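Long-range contacts in malonate decarboxylase subunit alpha (Acinetobacter baumannii ATCC 17978, PDB 6MPR), which probably serves malonate decarboxylase as its transferase subunit, exchanging acetate for malonate on the acyl carrier protein of the complex: residues His102-Glu107 with Ser123-Gln128; Gly138-Tyr143 with Gly383-Phe388; Thr142-Tyr147 with Cys353-Gln358; Asp447-Ile452 with Ala463-Tyr468. One frame throughout, in Å; residues are numbered along the deposited sequence.

Contact 1: residues His102-Glu107 with Ser123-Gln128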
# COMPACT_ATOMS: atom_id res chain seq x y z
N HIS A 102 -23.91 -0.70 -14.63
CA HIS A 102 -23.05 -1.67 -13.95
C HIS A 102 -23.88 -2.83 -13.43
O HIS A 102 -23.54 -4.00 -13.65
CB HIS A 102 -22.31 -1.02 -12.79
CG HIS A 102 -21.33 0.02 -13.21
ND1 HIS A 102 -20.78 0.91 -12.32
CD2 HIS A 102 -20.81 0.32 -14.42
CE1 HIS A 102 -19.96 1.73 -12.96
NE2 HIS A 102 -19.96 1.39 -14.23
N LEU A 103 -24.97 -2.53 -12.75
CA LEU A 103 -25.81 -3.59 -12.22
C LEU A 103 -26.68 -4.20 -13.30
O LEU A 103 -27.04 -5.38 -13.19
CB LEU A 103 -26.62 -3.04 -11.04
CG LEU A 103 -25.68 -2.63 -9.90
CD1 LEU A 103 -26.43 -2.07 -8.70
CD2 LEU A 103 -24.79 -3.79 -9.47
N ASP A 104 -27.00 -3.46 -14.38
CA ASP A 104 -27.72 -4.05 -15.50
C ASP A 104 -26.97 -5.24 -16.09
O ASP A 104 -27.59 -6.17 -16.62
CB ASP A 104 -27.96 -3.00 -16.60
CG ASP A 104 -28.88 -1.85 -16.16
OD1 ASP A 104 -29.49 -1.91 -15.07
OD2 ASP A 104 -28.97 -0.87 -16.93
N LEU A 105 -25.63 -5.25 -16.00
CA LEU A 105 -24.86 -6.40 -16.51
C LEU A 105 -25.30 -7.70 -15.85
O LEU A 105 -25.32 -8.76 -16.50
CB LEU A 105 -23.37 -6.19 -16.27
CG LEU A 105 -22.72 -5.02 -17.00
CD1 LEU A 105 -21.32 -4.76 -16.43
CD2 LEU A 105 -22.68 -5.29 -18.51
N PHE A 106 -25.61 -7.66 -14.56
CA PHE A 106 -26.01 -8.87 -13.86
C PHE A 106 -27.46 -9.22 -14.14
O PHE A 106 -27.78 -10.39 -14.39
CB PHE A 106 -25.74 -8.70 -12.36
CG PHE A 106 -24.28 -8.45 -12.06
CD1 PHE A 106 -23.76 -7.16 -12.09
CD2 PHE A 106 -23.43 -9.50 -11.78
CE1 PHE A 106 -22.41 -6.92 -11.83
CE2 PHE A 106 -22.09 -9.28 -11.53
CZ PHE A 106 -21.58 -7.98 -11.55
N GLU A 107 -28.34 -8.22 -14.13
CA GLU A 107 -29.72 -8.47 -14.52
C GLU A 107 -29.81 -9.09 -15.90
O GLU A 107 -30.61 -10.00 -16.13
CB GLU A 107 -30.51 -7.16 -14.47
CG GLU A 107 -32.00 -7.33 -14.61
CD GLU A 107 -32.72 -6.02 -14.40
OE1 GLU A 107 -32.14 -5.14 -13.74
OE2 GLU A 107 -33.86 -5.88 -14.91
N SER A 123 -28.63 2.07 -1.69
CA SER A 123 -29.16 1.24 -2.77
C SER A 123 -29.44 -0.18 -2.29
O SER A 123 -28.62 -0.80 -1.61
CB SER A 123 -28.19 1.23 -3.94
OG SER A 123 -28.61 0.28 -4.92
N LEU A 124 -30.61 -0.71 -2.67
CA LEU A 124 -30.98 -2.09 -2.39
C LEU A 124 -30.67 -3.02 -3.54
O LEU A 124 -30.93 -4.22 -3.43
CB LEU A 124 -32.47 -2.19 -2.07
CG LEU A 124 -32.95 -1.44 -0.83
CD1 LEU A 124 -33.41 -0.03 -1.19
CD2 LEU A 124 -34.06 -2.22 -0.14
N ARG A 125 -30.12 -2.50 -4.64
CA ARG A 125 -30.04 -3.26 -5.88
C ARG A 125 -29.10 -4.46 -5.77
O ARG A 125 -29.44 -5.55 -6.25
CB ARG A 125 -29.61 -2.35 -7.03
CG ARG A 125 -30.75 -1.90 -7.92
CD ARG A 125 -30.22 -1.43 -9.26
NE ARG A 125 -30.55 -2.36 -10.34
CZ ARG A 125 -30.13 -2.23 -11.59
NH1 ARG A 125 -29.36 -1.20 -11.94
NH2 ARG A 125 -30.48 -3.12 -12.51
N ILE A 126 -27.91 -4.29 -5.18
CA ILE A 126 -26.98 -5.41 -5.08
C ILE A 126 -27.57 -6.53 -4.23
O ILE A 126 -27.54 -7.71 -4.60
CB ILE A 126 -25.61 -4.94 -4.54
CG1 ILE A 126 -24.83 -4.17 -5.62
CG2 ILE A 126 -24.78 -6.13 -4.03
CD1 ILE A 126 -23.58 -3.46 -5.09
N SER A 127 -28.13 -6.17 -3.07
CA SER A 127 -28.81 -7.15 -2.22
C SER A 127 -29.92 -7.86 -2.98
O SER A 127 -30.11 -9.07 -2.83
CB SER A 127 -29.38 -6.49 -0.97
OG SER A 127 -28.35 -6.28 -0.01
N GLN A 128 -30.67 -7.12 -3.80
CA GLN A 128 -31.78 -7.74 -4.52
C GLN A 128 -31.27 -8.67 -5.61
O GLN A 128 -31.86 -9.73 -5.85
CB GLN A 128 -32.70 -6.66 -5.10
CG GLN A 128 -34.01 -7.19 -5.72
CD GLN A 128 -34.91 -7.93 -4.74
OE1 GLN A 128 -35.37 -9.04 -5.01
NE2 GLN A 128 -35.18 -7.31 -3.59
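A salt-bridge network of Asp-104, Glu-107 and Arg-125 ties two crossover helices together, 100-107 and 125-131, which connect successive strands of a parallel sheet. The guanidinium of Arg-125 carries most of it. Both terminal nitrogens converge on a single carboxylate oxygen, OD1 of Asp-104. Arg-125 NH2 meets Asp-104 OD1 at 3.0 Å, nearly along the C-O direction, while Arg-125 NH1 approaches the same OD1 at 3.2 Å from above the carboxylate plane. Seen from the arginine, OD1 lies within the guanidinium plane, and the two flat groups are turned 61° against each other. Arg-125 NH2 has a second acid at the same edge, Glu-107 OE1 at 2.9 Å, but the N-H...O angle of only 123° makes that hydrogen bond weak, and the Glu-107 carboxylate stands almost perpendicular to the guanidinium. Two acids beside one cation would be expected to keep the arginine charged. NH1 also donates to the carbonyl O of Ser-100, which further fixes the rotation of the group.

Leu-103 packs on one face of the guanidinium. Its CB lies 3.4 Å from Arg-125 NH1, offset toward the rim, and its CD1 packs on Arg-125 CB at 3.6 Å. The second methyl, Leu-103 CD2, touches Ile-126 CG1 at 3.9 Å, both residues being buried. At the start of its helix Arg-125 is capped by Ser-123, whose OG accepts from Arg-125 N at 3.2 Å. Neighbouring helices joined in this way belong to the successive beta-alpha-beta crossovers of a Rossmann-like alpha/beta domain.

Contact 2: residues Gly138-Tyr143 with Gly383-Phe388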
# COMPACT_ATOMS: atom_id res chain seq x y z
N GLY A 138 -17.89 -12.01 -4.68
CA GLY A 138 -16.63 -12.56 -4.21
C GLY A 138 -16.33 -12.02 -2.83
O GLY A 138 -16.51 -12.71 -1.82
N ALA A 139 -15.91 -10.76 -2.76
CA ALA A 139 -15.71 -10.09 -1.48
C ALA A 139 -15.78 -8.60 -1.71
O ALA A 139 -15.61 -8.11 -2.83
CB ALA A 139 -14.36 -10.46 -0.84
N ILE A 140 -16.04 -7.88 -0.62
CA ILE A 140 -15.94 -6.42 -0.59
C ILE A 140 -14.57 -6.04 -0.04
O ILE A 140 -14.15 -6.58 0.99
CB ILE A 140 -17.06 -5.81 0.26
CG1 ILE A 140 -18.40 -6.50 -0.03
CG2 ILE A 140 -17.13 -4.32 -0.00
CD1 ILE A 140 -19.49 -6.08 0.92
N HIS A 141 -13.89 -5.12 -0.71
CA HIS A 141 -12.50 -4.78 -0.46
C HIS A 141 -12.37 -3.31 -0.10
O HIS A 141 -13.27 -2.52 -0.36
CB HIS A 141 -11.62 -5.02 -1.71
CG HIS A 141 -11.69 -6.40 -2.29
ND1 HIS A 141 -12.83 -6.93 -2.86
CD2 HIS A 141 -10.73 -7.35 -2.41
CE1 HIS A 141 -12.57 -8.15 -3.29
NE2 HIS A 141 -11.30 -8.42 -3.05
N THR A 142 -11.23 -2.93 0.46
CA THR A 142 -10.83 -1.52 0.36
C THR A 142 -10.03 -1.35 -0.94
O THR A 142 -9.55 -2.31 -1.51
CB THR A 142 -10.05 -1.07 1.61
OG1 THR A 142 -9.84 0.36 1.59
CG2 THR A 142 -8.71 -1.78 1.77
N TYR A 143 -9.97 -0.11 -1.45
CA TYR A 143 -9.49 0.12 -2.81
C TYR A 143 -8.14 -0.55 -3.09
O TYR A 143 -8.01 -1.35 -4.02
CB TYR A 143 -9.35 1.61 -3.11
CG TYR A 143 -10.64 2.38 -3.24
CD1 TYR A 143 -11.70 1.90 -4.01
CD2 TYR A 143 -10.79 3.60 -2.59
CE1 TYR A 143 -12.87 2.62 -4.12
CE2 TYR A 143 -11.96 4.32 -2.69
CZ TYR A 143 -12.99 3.83 -3.46
OH TYR A 143 -14.15 4.55 -3.57
N GLY A 383 -30.75 -4.82 4.04
CA GLY A 383 -31.10 -4.77 2.63
C GLY A 383 -30.19 -3.96 1.74
O GLY A 383 -30.46 -3.87 0.54
N ARG A 384 -29.13 -3.34 2.28
CA ARG A 384 -28.27 -2.43 1.52
C ARG A 384 -26.79 -2.78 1.70
O ARG A 384 -26.12 -2.26 2.59
CB ARG A 384 -28.56 -0.99 1.95
CG ARG A 384 -30.01 -0.57 1.68
CD ARG A 384 -30.43 0.58 2.59
NE ARG A 384 -31.70 1.19 2.18
CZ ARG A 384 -32.90 0.67 2.42
NH1 ARG A 384 -33.02 -0.49 3.05
NH2 ARG A 384 -34.00 1.31 2.00
N LEU A 385 -26.26 -3.62 0.82
CA LEU A 385 -24.87 -4.09 0.96
C LEU A 385 -23.90 -3.01 0.48
O LEU A 385 -23.36 -3.04 -0.63
CB LEU A 385 -24.71 -5.40 0.21
CG LEU A 385 -23.42 -6.19 0.43
CD1 LEU A 385 -23.21 -6.43 1.90
CD2 LEU A 385 -23.53 -7.51 -0.31
N ALA A 386 -23.67 -2.02 1.34
CA ALA A 386 -22.74 -0.96 1.02
C ALA A 386 -21.33 -1.53 0.82
O ALA A 386 -21.00 -2.63 1.26
CB ALA A 386 -22.73 0.11 2.12
N GLY A 387 -20.51 -0.78 0.10
CA GLY A 387 -19.10 -1.06 0.00
C GLY A 387 -18.34 -0.11 0.89
O GLY A 387 -18.87 0.88 1.39
N PHE A 388 -17.06 -0.41 1.10
CA PHE A 388 -16.06 0.17 2.01
C PHE A 388 -15.34 1.38 1.42
O PHE A 388 -14.89 2.29 2.14
CB PHE A 388 -14.99 -0.90 2.31
CG PHE A 388 -15.46 -2.10 3.11
CD1 PHE A 388 -16.22 -1.95 4.25
CD2 PHE A 388 -15.06 -3.38 2.74
CE1 PHE A 388 -16.64 -3.06 4.99
CE2 PHE A 388 -15.47 -4.49 3.47
CZ PHE A 388 -16.25 -4.33 4.61
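Ile-140 turns its CG1 anti to its own carbonyl carbon (chi1 -43°) and extends CD1 beyond it (chi2 172°), which sends its two methyls to different parts of the loop 383-388. Ile-140 CD1 meets Leu-385 CD1 at 3.9 Å. Ile-140 CG2 packs on Gly-387 CA at 3.8 Å and on Phe-388 CD2 at 3.6 Å. The Phe-388 ring crosses the isoleucine at about a right angle. It is modelled in two conformers, and its contacts here hold for one of them. In that conformer the ring edge faces backbone oxygens: Phe-388 CE2 lies 3.5 Å from Ile-140 O, and Phe-388 CD2 is 3.7 Å from His-141 O, both oxygens close to the ring plane. His-141 O is also taken by the hydroxyl of Ser-117.

Leu-385 is the centre of an inverse gamma turn, closed by a weak bond from Ala-386 N to Arg-384 O. From there 385-388 runs within 18° of the direction of 140-142. From the second subunit, His-403 lays its ring nearly parallel to that of His-141, and Arg-402 packs against Phe-388.

Side-chain carbons thus carry the contact, and the backbone oxygens drawn into it meet carbon across it. Ala-386 O, 3.8 Å from Ile-140 CD1, is buried with no polar partner in the model, probably at some energetic cost, whereas the polarised C-H edge of Phe-388 may offer the carbonyls of Ile-140 and His-141 a mild electrostatic complement.

Contact 3: residues Thr142-Tyr147 with Cys353-Gln358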
# COMPACT_ATOMS: atom_id res chain seq x y z
N THR A 142 -11.23 -2.93 0.46
CA THR A 142 -10.83 -1.52 0.36
C THR A 142 -10.03 -1.35 -0.94
O THR A 142 -9.55 -2.31 -1.51
CB THR A 142 -10.05 -1.07 1.61
OG1 THR A 142 -9.84 0.36 1.59
CG2 THR A 142 -8.71 -1.78 1.77
N TYR A 143 -9.97 -0.11 -1.45
CA TYR A 143 -9.49 0.12 -2.81
C TYR A 143 -8.14 -0.55 -3.09
O TYR A 143 -8.01 -1.35 -4.02
CB TYR A 143 -9.35 1.61 -3.11
CG TYR A 143 -10.64 2.38 -3.24
CD1 TYR A 143 -11.70 1.90 -4.01
CD2 TYR A 143 -10.79 3.60 -2.59
CE1 TYR A 143 -12.87 2.62 -4.12
CE2 TYR A 143 -11.96 4.32 -2.69
CZ TYR A 143 -12.99 3.83 -3.46
OH TYR A 143 -14.15 4.55 -3.57
N ILE A 144 -7.11 -0.20 -2.32
CA ILE A 144 -5.79 -0.70 -2.69
C ILE A 144 -5.64 -2.18 -2.38
O ILE A 144 -4.76 -2.83 -2.96
CB ILE A 144 -4.64 0.09 -2.05
CG1 ILE A 144 -4.69 -0.00 -0.53
CG2 ILE A 144 -4.66 1.54 -2.56
CD1 ILE A 144 -3.48 0.63 0.13
N GLU A 145 -6.48 -2.74 -1.50
CA GLU A 145 -6.56 -4.20 -1.38
C GLU A 145 -7.05 -4.83 -2.68
O GLU A 145 -6.49 -5.84 -3.14
CB GLU A 145 -7.49 -4.55 -0.21
CG GLU A 145 -7.75 -6.03 0.02
CD GLU A 145 -8.88 -6.25 1.04
OE1 GLU A 145 -9.05 -7.40 1.51
OE2 GLU A 145 -9.61 -5.27 1.34
N LEU A 146 -8.08 -4.25 -3.29
CA LEU A 146 -8.57 -4.79 -4.55
C LEU A 146 -7.50 -4.66 -5.64
O LEU A 146 -7.26 -5.60 -6.40
CB LEU A 146 -9.87 -4.09 -4.96
CG LEU A 146 -10.57 -4.60 -6.23
CD1 LEU A 146 -11.02 -6.03 -6.06
CD2 LEU A 146 -11.76 -3.73 -6.60
N TYR A 147 -6.82 -3.50 -5.72
CA TYR A 147 -5.75 -3.37 -6.72
C TYR A 147 -4.69 -4.45 -6.53
O TYR A 147 -4.12 -4.95 -7.51
CB TYR A 147 -5.04 -2.02 -6.66
CG TYR A 147 -5.89 -0.77 -6.66
CD1 TYR A 147 -7.15 -0.75 -7.22
CD2 TYR A 147 -5.39 0.42 -6.08
CE1 TYR A 147 -7.93 0.39 -7.19
CE2 TYR A 147 -6.16 1.56 -6.05
CZ TYR A 147 -7.42 1.55 -6.60
OH TYR A 147 -8.20 2.67 -6.59
N CYS A 353 -1.93 7.68 -3.19
CA CYS A 353 -2.52 8.50 -2.13
C CYS A 353 -3.09 7.63 -1.02
O CYS A 353 -2.91 7.94 0.16
CB CYS A 353 -3.59 9.39 -2.74
SG CYS A 353 -4.02 10.81 -1.75
N GLN A 354 -3.78 6.54 -1.38
CA GLN A 354 -4.27 5.61 -0.35
C GLN A 354 -3.11 4.97 0.42
O GLN A 354 -3.19 4.81 1.64
CB GLN A 354 -5.12 4.53 -1.00
CG GLN A 354 -6.54 4.96 -1.34
CD GLN A 354 -7.42 5.04 -0.12
OE1 GLN A 354 -7.28 4.25 0.82
NE2 GLN A 354 -8.34 6.00 -0.11
N LEU A 355 -2.03 4.61 -0.28
CA LEU A 355 -0.86 4.08 0.41
C LEU A 355 -0.31 5.08 1.43
O LEU A 355 -0.01 4.72 2.57
CB LEU A 355 0.23 3.70 -0.60
CG LEU A 355 1.31 2.77 -0.05
CD1 LEU A 355 0.69 1.47 0.49
CD2 LEU A 355 2.34 2.48 -1.14
N ALA A 356 -0.16 6.34 1.02
CA ALA A 356 0.28 7.36 1.97
C ALA A 356 -0.72 7.53 3.10
O ALA A 356 -0.34 7.74 4.25
CB ALA A 356 0.50 8.70 1.27
N GLY A 357 -2.02 7.43 2.79
CA GLY A 357 -3.02 7.53 3.83
C GLY A 357 -2.87 6.45 4.89
O GLY A 357 -3.23 6.65 6.05
N GLN A 358 -2.38 5.28 4.49
CA GLN A 358 -2.12 4.22 5.46
C GLN A 358 -0.82 4.44 6.22
O GLN A 358 -0.78 4.42 7.46
CB GLN A 358 -2.07 2.85 4.76
CG GLN A 358 -1.55 1.79 5.74
CD GLN A 358 -1.28 0.43 5.12
OE1 GLN A 358 -0.72 -0.44 5.77
NE2 GLN A 358 -1.67 0.25 3.86
O HOH W 1 -7.82 1.65 -0.10
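One water is gripped from both sides of the contact, linking Thr-142 and Ile-144 to Gln-354. It donates to Gln-354 OE1 at 2.8 Å and to Thr-142 OG1 at 2.9 Å, and it accepts from Ile-144 N at 3.0 Å, thereby answering an N-H in the first turn of helix 143-149. Gln-354 reaches the site by a bend at chi2 (-76°) that turns its CD back from the extended course. Its OE1 accepts from Asn-393 ND2 as well, and Thr-142 OG1 has a further partner in Gly-389 O.

Beside the water, Ile-144 packs mainly through carbon. It holds CG1 between its backbone N and carbonyl carbon (chi1 62°), the crowded position, with Ile-144 CG2 directed at Gln-354, where it meets CB at 3.4 Å. Ile-144 CD1 lies 4.3 Å from Leu-355 CD1 and 4.2 Å from Gln-358 NE2. The short helical segments pass 10.5 Å apart at their axes, with 122° between their N-to-C directions.

Beside the helix start, Thr-142 N donates to Glu-145 OE2 at 3.0 Å, met on the anti side of the carboxylate. Polar groups at this buried crossing are therefore met by the water that bridges the helix start to Gln-354, by Asn-393 and Gly-389 of the same chain, and by the second subunit, whose His-403 and Arg-402 donate to Glu-145 OE1 and whose Gln-358 bonds with Gln-358 OE1 across the dimer interface.

Contact 4: residues Asp447-Ile452 with Ala463-Tyr468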
# COMPACT_ATOMS: atom_id res chain seq x y z
N ASP A 447 -27.03 -1.42 19.81
CA ASP A 447 -26.56 -2.62 20.48
C ASP A 447 -26.02 -3.65 19.49
O ASP A 447 -25.08 -4.39 19.81
CB ASP A 447 -27.69 -3.25 21.30
CG ASP A 447 -28.07 -2.41 22.51
OD1 ASP A 447 -27.19 -1.72 23.07
OD2 ASP A 447 -29.26 -2.45 22.91
N ARG A 448 -26.60 -3.71 18.29
CA ARG A 448 -26.22 -4.71 17.30
C ARG A 448 -26.17 -4.07 15.92
O ARG A 448 -27.16 -3.48 15.48
CB ARG A 448 -27.22 -5.88 17.30
CG ARG A 448 -27.01 -6.94 16.24
CD ARG A 448 -28.23 -7.86 16.17
NE ARG A 448 -28.08 -8.93 15.18
CZ ARG A 448 -27.49 -10.10 15.45
NH1 ARG A 448 -27.00 -10.33 16.66
NH2 ARG A 448 -27.39 -11.03 14.50
N LEU A 449 -25.02 -4.18 15.26
CA LEU A 449 -24.90 -3.67 13.90
C LEU A 449 -25.82 -4.42 12.94
O LEU A 449 -25.90 -5.66 12.97
CB LEU A 449 -23.45 -3.79 13.41
CG LEU A 449 -22.36 -2.95 14.07
CD1 LEU A 449 -21.03 -3.23 13.40
CD2 LEU A 449 -22.68 -1.45 14.00
N ASP A 450 -26.51 -3.67 12.08
CA ASP A 450 -27.26 -4.29 10.97
C ASP A 450 -26.38 -5.22 10.17
O ASP A 450 -26.88 -6.17 9.55
CB ASP A 450 -27.79 -3.23 9.99
CG ASP A 450 -29.04 -2.51 10.48
OD1 ASP A 450 -29.31 -2.45 11.69
OD2 ASP A 450 -29.75 -1.99 9.59
N ALA A 451 -25.07 -4.92 10.10
CA ALA A 451 -24.16 -5.64 9.23
C ALA A 451 -24.14 -7.13 9.51
O ALA A 451 -23.94 -7.93 8.60
CB ALA A 451 -22.75 -5.07 9.37
N ILE A 452 -24.35 -7.53 10.77
CA ILE A 452 -24.31 -8.95 11.11
C ILE A 452 -25.40 -9.71 10.38
O ILE A 452 -25.14 -10.74 9.75
CB ILE A 452 -24.42 -9.15 12.63
CG1 ILE A 452 -23.30 -8.42 13.37
CG2 ILE A 452 -24.42 -10.64 12.92
CD1 ILE A 452 -23.58 -8.27 14.84
N ALA A 463 -19.34 -10.10 9.21
CA ALA A 463 -20.13 -8.88 9.16
C ALA A 463 -19.34 -7.83 8.39
O ALA A 463 -18.16 -7.64 8.68
CB ALA A 463 -20.46 -8.38 10.56
N PRO A 464 -19.92 -7.16 7.39
CA PRO A 464 -19.15 -6.11 6.70
C PRO A 464 -18.94 -4.89 7.59
O PRO A 464 -19.83 -4.06 7.78
CB PRO A 464 -20.01 -5.79 5.46
CG PRO A 464 -21.35 -6.30 5.76
CD PRO A 464 -21.19 -7.46 6.71
N ILE A 465 -17.74 -4.81 8.16
CA ILE A 465 -17.35 -3.80 9.13
C ILE A 465 -16.40 -2.82 8.45
O ILE A 465 -15.36 -3.24 7.92
CB ILE A 465 -16.65 -4.43 10.35
CG1 ILE A 465 -17.56 -5.44 11.04
CG2 ILE A 465 -16.15 -3.36 11.31
CD1 ILE A 465 -18.93 -4.93 11.30
N MET A 466 -16.75 -1.54 8.47
CA MET A 466 -15.89 -0.53 7.87
C MET A 466 -14.64 -0.31 8.72
O MET A 466 -13.51 -0.36 8.22
CB MET A 466 -16.68 0.77 7.70
CG MET A 466 -15.95 1.83 6.95
SD MET A 466 -17.03 3.25 6.59
CE MET A 466 -17.31 3.85 8.25
N ILE A 467 -14.81 -0.10 10.03
CA ILE A 467 -13.71 0.18 10.94
C ILE A 467 -13.95 -0.62 12.21
O ILE A 467 -15.01 -0.47 12.84
CB ILE A 467 -13.59 1.67 11.27
CG1 ILE A 467 -13.16 2.47 10.03
CG2 ILE A 467 -12.55 1.92 12.35
CD1 ILE A 467 -13.20 3.96 10.27
N TYR A 468 -12.99 -1.47 12.58
CA TYR A 468 -13.13 -2.27 13.79
C TYR A 468 -12.88 -1.44 15.04
O TYR A 468 -12.07 -0.51 15.05
CB TYR A 468 -12.18 -3.48 13.77
CG TYR A 468 -12.72 -4.58 12.88
CD1 TYR A 468 -12.47 -4.59 11.51
CD2 TYR A 468 -13.52 -5.59 13.40
CE1 TYR A 468 -12.98 -5.57 10.68
CE2 TYR A 468 -14.02 -6.60 12.58
CZ TYR A 468 -13.75 -6.57 11.22
OH TYR A 468 -14.24 -7.54 10.37
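Pro-464 approaches Ala-451 step by step around its ring: CB stands back, CG comes to 4.1 Å from Ala-451 CB, and CD closes to 3.4 Å from Ala-451 O and 3.9 Å from its CB. The ring thus lies against both the methyl and the carbonyl of a residue in the first turn of helix 450-458. That methyl touches the proline again at its backbone, with Ala-451 CB 3.5 Å from Pro-464 O, an oxygen that accepts from Ser-378 OG.

One residue back, the methyl of Ala-463 is set against the helix backbone, its CB lying 3.9 Å from Ile-452 CA and 4.0 Å from Ile-452 CG1. With only a methyl on Ala-463 and the CB of Ile-452 directed away, the CA atoms of Ile-452 and Ala-463 stand 4.6 Å apart. Leu-449 and Ile-465 cross at about a right angle and touch through their CD1 methyls. The spacing modelled there is unusually short and involves one of two conformers of Ile-465, so its detail is doubtful.

Further along the segment, Met-466 and Ile-467 form a classic beta bulge opposite Ser-377, and they pack on Gln-432 of strand 429-433. Arg-402 of the second subunit bonds to the carbonyls of Ile-465 and Met-466. The whole pair sits within the connection between the neighbouring parallel strands 429-433 and 474-477, the start of helix 450-458 resting on the loop that leads on to the second of them.

Contact 2 is the hub of the four: it touches each of the others, with centres 13 Å from contact 1, 15 Å from contact 3 and 12 Å from contact 4, whereas contacts 1, 3 and 4 do not touch one another. Contact 1 comes first along the chain, between two helices that connect strands of the parallel sheet; its helix 125-131 runs on into the edge strand 136-140 of contact 2, and helix 143-149 of contact 3 follows, sharing Thr-142 and Tyr-143. Contacts 2 and 3 bring in segments more than 200 residues later and so join the two halves, while contacts 1 and 4 each lie within one. Contacts 2, 3 and 4 also meet the second subunit.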